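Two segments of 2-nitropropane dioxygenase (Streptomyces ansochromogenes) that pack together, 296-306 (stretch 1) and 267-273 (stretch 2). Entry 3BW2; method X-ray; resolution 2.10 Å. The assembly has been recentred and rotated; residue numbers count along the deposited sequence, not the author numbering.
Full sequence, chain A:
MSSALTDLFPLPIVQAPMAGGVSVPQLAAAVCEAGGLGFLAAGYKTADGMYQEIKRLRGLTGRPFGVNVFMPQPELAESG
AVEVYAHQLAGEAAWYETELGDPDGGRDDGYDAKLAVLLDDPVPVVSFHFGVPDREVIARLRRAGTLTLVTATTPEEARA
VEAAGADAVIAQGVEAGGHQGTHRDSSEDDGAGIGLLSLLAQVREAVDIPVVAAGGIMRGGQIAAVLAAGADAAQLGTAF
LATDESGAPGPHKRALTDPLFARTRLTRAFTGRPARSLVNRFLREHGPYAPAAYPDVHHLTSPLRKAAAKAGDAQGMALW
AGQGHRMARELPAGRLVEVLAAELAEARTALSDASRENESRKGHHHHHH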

# COMPACT_ATOMS: atom_id res chain seq x y z
N ASP A 296 -1.25 18.58 19.97
CA ASP A 296 -0.31 19.61 20.40
C ASP A 296 0.38 20.29 19.22
O ASP A 296 0.37 21.52 19.10
CB ASP A 296 0.75 19.00 21.32
CG ASP A 296 0.15 18.39 22.58
OD1 ASP A 296 -0.68 17.46 22.46
OD2 ASP A 296 0.51 18.84 23.69
N VAL A 297 1.00 19.49 18.36
CA VAL A 297 1.70 20.03 17.20
C VAL A 297 0.73 20.73 16.25
O VAL A 297 1.04 21.78 15.68
CB VAL A 297 2.47 18.92 16.45
CG1 VAL A 297 3.11 19.48 15.19
CG2 VAL A 297 3.54 18.34 17.36
N HIS A 298 -0.46 20.16 16.10
CA HIS A 298 -1.48 20.76 15.24
C HIS A 298 -1.79 22.19 15.69
O HIS A 298 -1.88 23.10 14.87
CB HIS A 298 -2.76 19.92 15.25
CG HIS A 298 -3.92 20.60 14.62
ND1 HIS A 298 -4.80 21.40 15.32
CD2 HIS A 298 -4.33 20.66 13.32
CE1 HIS A 298 -5.69 21.91 14.50
NE2 HIS A 298 -5.43 21.48 13.28
N HIS A 299 -1.96 22.38 17.00
CA HIS A 299 -2.26 23.71 17.53
C HIS A 299 -1.06 24.63 17.28
O HIS A 299 -1.20 25.80 16.92
CB HIS A 299 -2.50 23.66 19.04
CG HIS A 299 -3.70 22.86 19.44
ND1 HIS A 299 -4.94 23.03 18.86
CD2 HIS A 299 -3.85 21.90 20.38
CE1 HIS A 299 -5.80 22.21 19.44
NE2 HIS A 299 -5.17 21.52 20.36
N LEU A 300 0.12 24.07 17.49
CA LEU A 300 1.37 24.80 17.33
C LEU A 300 1.55 25.39 15.93
O LEU A 300 1.92 26.56 15.78
CB LEU A 300 2.53 23.85 17.64
CG LEU A 300 3.91 24.44 17.94
CD1 LEU A 300 3.85 25.23 19.25
CD2 LEU A 300 4.92 23.31 18.05
N THR A 301 1.27 24.60 14.90
CA THR A 301 1.45 25.03 13.51
C THR A 301 0.25 25.68 12.83
O THR A 301 0.40 26.30 11.77
CB THR A 301 1.87 23.86 12.61
OG1 THR A 301 0.77 22.95 12.47
CG2 THR A 301 3.06 23.12 13.22
N SER A 302 -0.93 25.54 13.42
CA SER A 302 -2.14 26.10 12.82
C SER A 302 -1.97 27.52 12.31
O SER A 302 -2.36 27.83 11.18
CB SER A 302 -3.30 26.04 13.81
OG SER A 302 -4.49 26.49 13.19
N PRO A 303 -1.39 28.42 13.13
CA PRO A 303 -1.19 29.81 12.71
C PRO A 303 -0.25 29.90 11.50
O PRO A 303 -0.43 30.74 10.62
CB PRO A 303 -0.58 30.47 13.95
CG PRO A 303 -1.16 29.67 15.07
CD PRO A 303 -1.03 28.26 14.55
N LEU A 304 0.76 29.03 11.47
CA LEU A 304 1.71 29.03 10.36
C LEU A 304 1.00 28.64 9.07
O LEU A 304 1.17 29.29 8.03
CB LEU A 304 2.85 28.03 10.64
CG LEU A 304 3.71 28.33 11.87
CD1 LEU A 304 4.73 27.20 12.08
CD2 LEU A 304 4.42 29.67 11.70
N ARG A 305 0.19 27.59 9.14
CA ARG A 305 -0.55 27.13 7.98
C ARG A 305 -1.56 28.17 7.49
O ARG A 305 -1.76 28.31 6.29
CB ARG A 305 -1.25 25.81 8.29
CG ARG A 305 -0.29 24.62 8.31
CD ARG A 305 -1.02 23.34 8.66
NE ARG A 305 -1.26 23.24 10.09
CZ ARG A 305 -2.13 22.39 10.64
NH1 ARG A 305 -2.85 21.59 9.87
NH2 ARG A 305 -2.26 22.35 11.96
N LYS A 306 -2.20 28.87 8.42
CA LYS A 306 -3.17 29.90 8.05
C LYS A 306 -2.46 31.02 7.29
O LYS A 306 -2.95 31.51 6.28
CB LYS A 306 -3.84 30.52 9.29
CG LYS A 306 -4.79 29.61 10.05
CD LYS A 306 -5.59 30.45 11.06
CE LYS A 306 -6.52 29.60 11.91
NZ LYS A 306 -5.77 28.75 12.88
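Stretch 2 267-273: TRAFTGR

How does stretch 2 lie on the helix? Residues 296-306 are helical throughout, with a kink where the N atoms of Pro303 and Leu304 have no bond to the turn before, while the part of stretch 2 that touches them, from Arg268 to Gly272, is an irregular loop. The loop closes on itself through a backbone hydrogen bond from Gly272 N to Arg268 O at 2.8 Å, and Ala269 N is held by Thr267 OG1 at 3.0 Å. Its closest backbone approach is that of Thr271 to His298, with the two CA atoms 3.7 Å apart. At such a separation main chain packs directly on main chain, and the contact, burying 323 Å² over both sides, draws on the helix side chains of Val297, His298, Thr301 and Arg305.

What satisfies the carbonyl of Phe270? Thr301 does, donating from OG1 to Phe270 O at 2.6 Å, a short hydrogen bond and the stronger of the two that cross the contact. The CA-to-CB bond of Thr301 points toward the loop, and its p rotamer (chi1 70°) places the hydroxyl at this acceptor. The same oxygen atom then serves as an acceptor for its own helix: Arg305 NE and Arg305 NH2 each give a weak hydrogen bond to Thr301 OG1 at 3.1 Å. Thus the hydroxyl relays between the guanidinium and the loop carbonyl. Arg305 NH2 also makes a weak bond to His298 O at 3.0 Å, a carbonyl that already accepts from Ser302 N at 3.0 Å. Phe270 O lies over one face of the guanidinium, 3.6 Å from Arg305 NH2, so that approach is packing, not a further hydrogen bond.

Does the start of the helix find an acceptor in the loop? His298 N does, but loosely: it reaches Thr271 O at 3.3 Å with an angle of 122° at the hydrogen, a weak bond. It is nevertheless useful, because an NH in the first turn of a helix lacks the carbonyl that a preceding turn would supply. Beside it, His298 CB and Thr271 CB meet at 3.8 Å, and Thr271 CG2 lies at the edge of the imidazole ring. The Thr271 hydroxyl takes no part across the contact; OG1 accepts a weak bond from Arg273 N at 3.4 Å and is hydrogen-bonded elsewhere in the structure.

Where is the packing apolar, and why is there a glycine beside it? Val297 points toward the loop and fits closely against its backbone, with Val297 CB 3.3 Å from Thr271 C and 3.4 Å from Gly272 N. An ideal CB on Gly272 would lie 2.8 Å from Val297 CG2, a clash; the backbone angles of 88°/5° would also jam it against the carbonyl O of Thr271, which by itself calls for glycine. Farther along the helix, the aliphatic part of Arg305 approaches the Phe270 ring obliquely, CD to CD1 at 4.0 Å.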

# COMPACT_ATOMS: atom_id res chain seq x y z
N THR A 267 3.76 12.05 7.40
CA THR A 267 4.59 12.88 8.26
C THR A 267 3.83 13.41 9.47
O THR A 267 2.61 13.50 9.46
CB THR A 267 5.16 14.10 7.49
OG1 THR A 267 6.02 14.85 8.35
CG2 THR A 267 4.04 15.00 7.00
N ARG A 268 4.58 13.75 10.52
CA ARG A 268 4.00 14.31 11.73
C ARG A 268 4.34 15.79 11.77
O ARG A 268 3.99 16.50 12.72
CB ARG A 268 4.58 13.62 12.98
CG ARG A 268 4.17 12.16 13.17
CD ARG A 268 4.44 11.69 14.61
NE ARG A 268 4.06 10.30 14.84
CZ ARG A 268 4.76 9.24 14.43
NH1 ARG A 268 5.90 9.41 13.77
NH2 ARG A 268 4.31 8.02 14.67
N ALA A 269 5.00 16.27 10.73
CA ALA A 269 5.42 17.67 10.65
C ALA A 269 4.36 18.72 10.95
O ALA A 269 4.62 19.69 11.66
CB ALA A 269 6.03 17.95 9.27
N PHE A 270 3.16 18.54 10.41
CA PHE A 270 2.10 19.52 10.61
C PHE A 270 1.22 19.37 11.84
O PHE A 270 0.75 20.37 12.39
CB PHE A 270 1.20 19.53 9.37
CG PHE A 270 1.93 19.88 8.09
CD1 PHE A 270 2.30 21.19 7.82
CD2 PHE A 270 2.25 18.88 7.18
CE1 PHE A 270 2.98 21.51 6.65
CE2 PHE A 270 2.94 19.19 6.00
CZ PHE A 270 3.30 20.51 5.74
N THR A 271 0.99 18.14 12.28
CA THR A 271 0.08 17.92 13.40
C THR A 271 0.56 17.04 14.55
O THR A 271 -0.11 16.94 15.57
CB THR A 271 -1.23 17.33 12.89
OG1 THR A 271 -0.99 16.00 12.42
CG2 THR A 271 -1.78 18.16 11.73
N GLY A 272 1.71 16.38 14.38
CA GLY A 272 2.20 15.52 15.43
C GLY A 272 1.66 14.10 15.34
O GLY A 272 1.90 13.28 16.22
N ARG A 273 0.91 13.82 14.27
CA ARG A 273 0.37 12.48 14.05
C ARG A 273 0.60 12.18 12.57
O ARG A 273 0.58 13.08 11.73
CB ARG A 273 -1.14 12.44 14.37
CG ARG A 273 -1.59 11.21 15.17
CD ARG A 273 -3.06 11.34 15.59
NE ARG A 273 -3.51 10.30 16.53
CZ ARG A 273 -3.72 9.02 16.21
NH1 ARG A 273 -4.15 8.17 17.13
NH2 ARG A 273 -3.52 8.59 14.97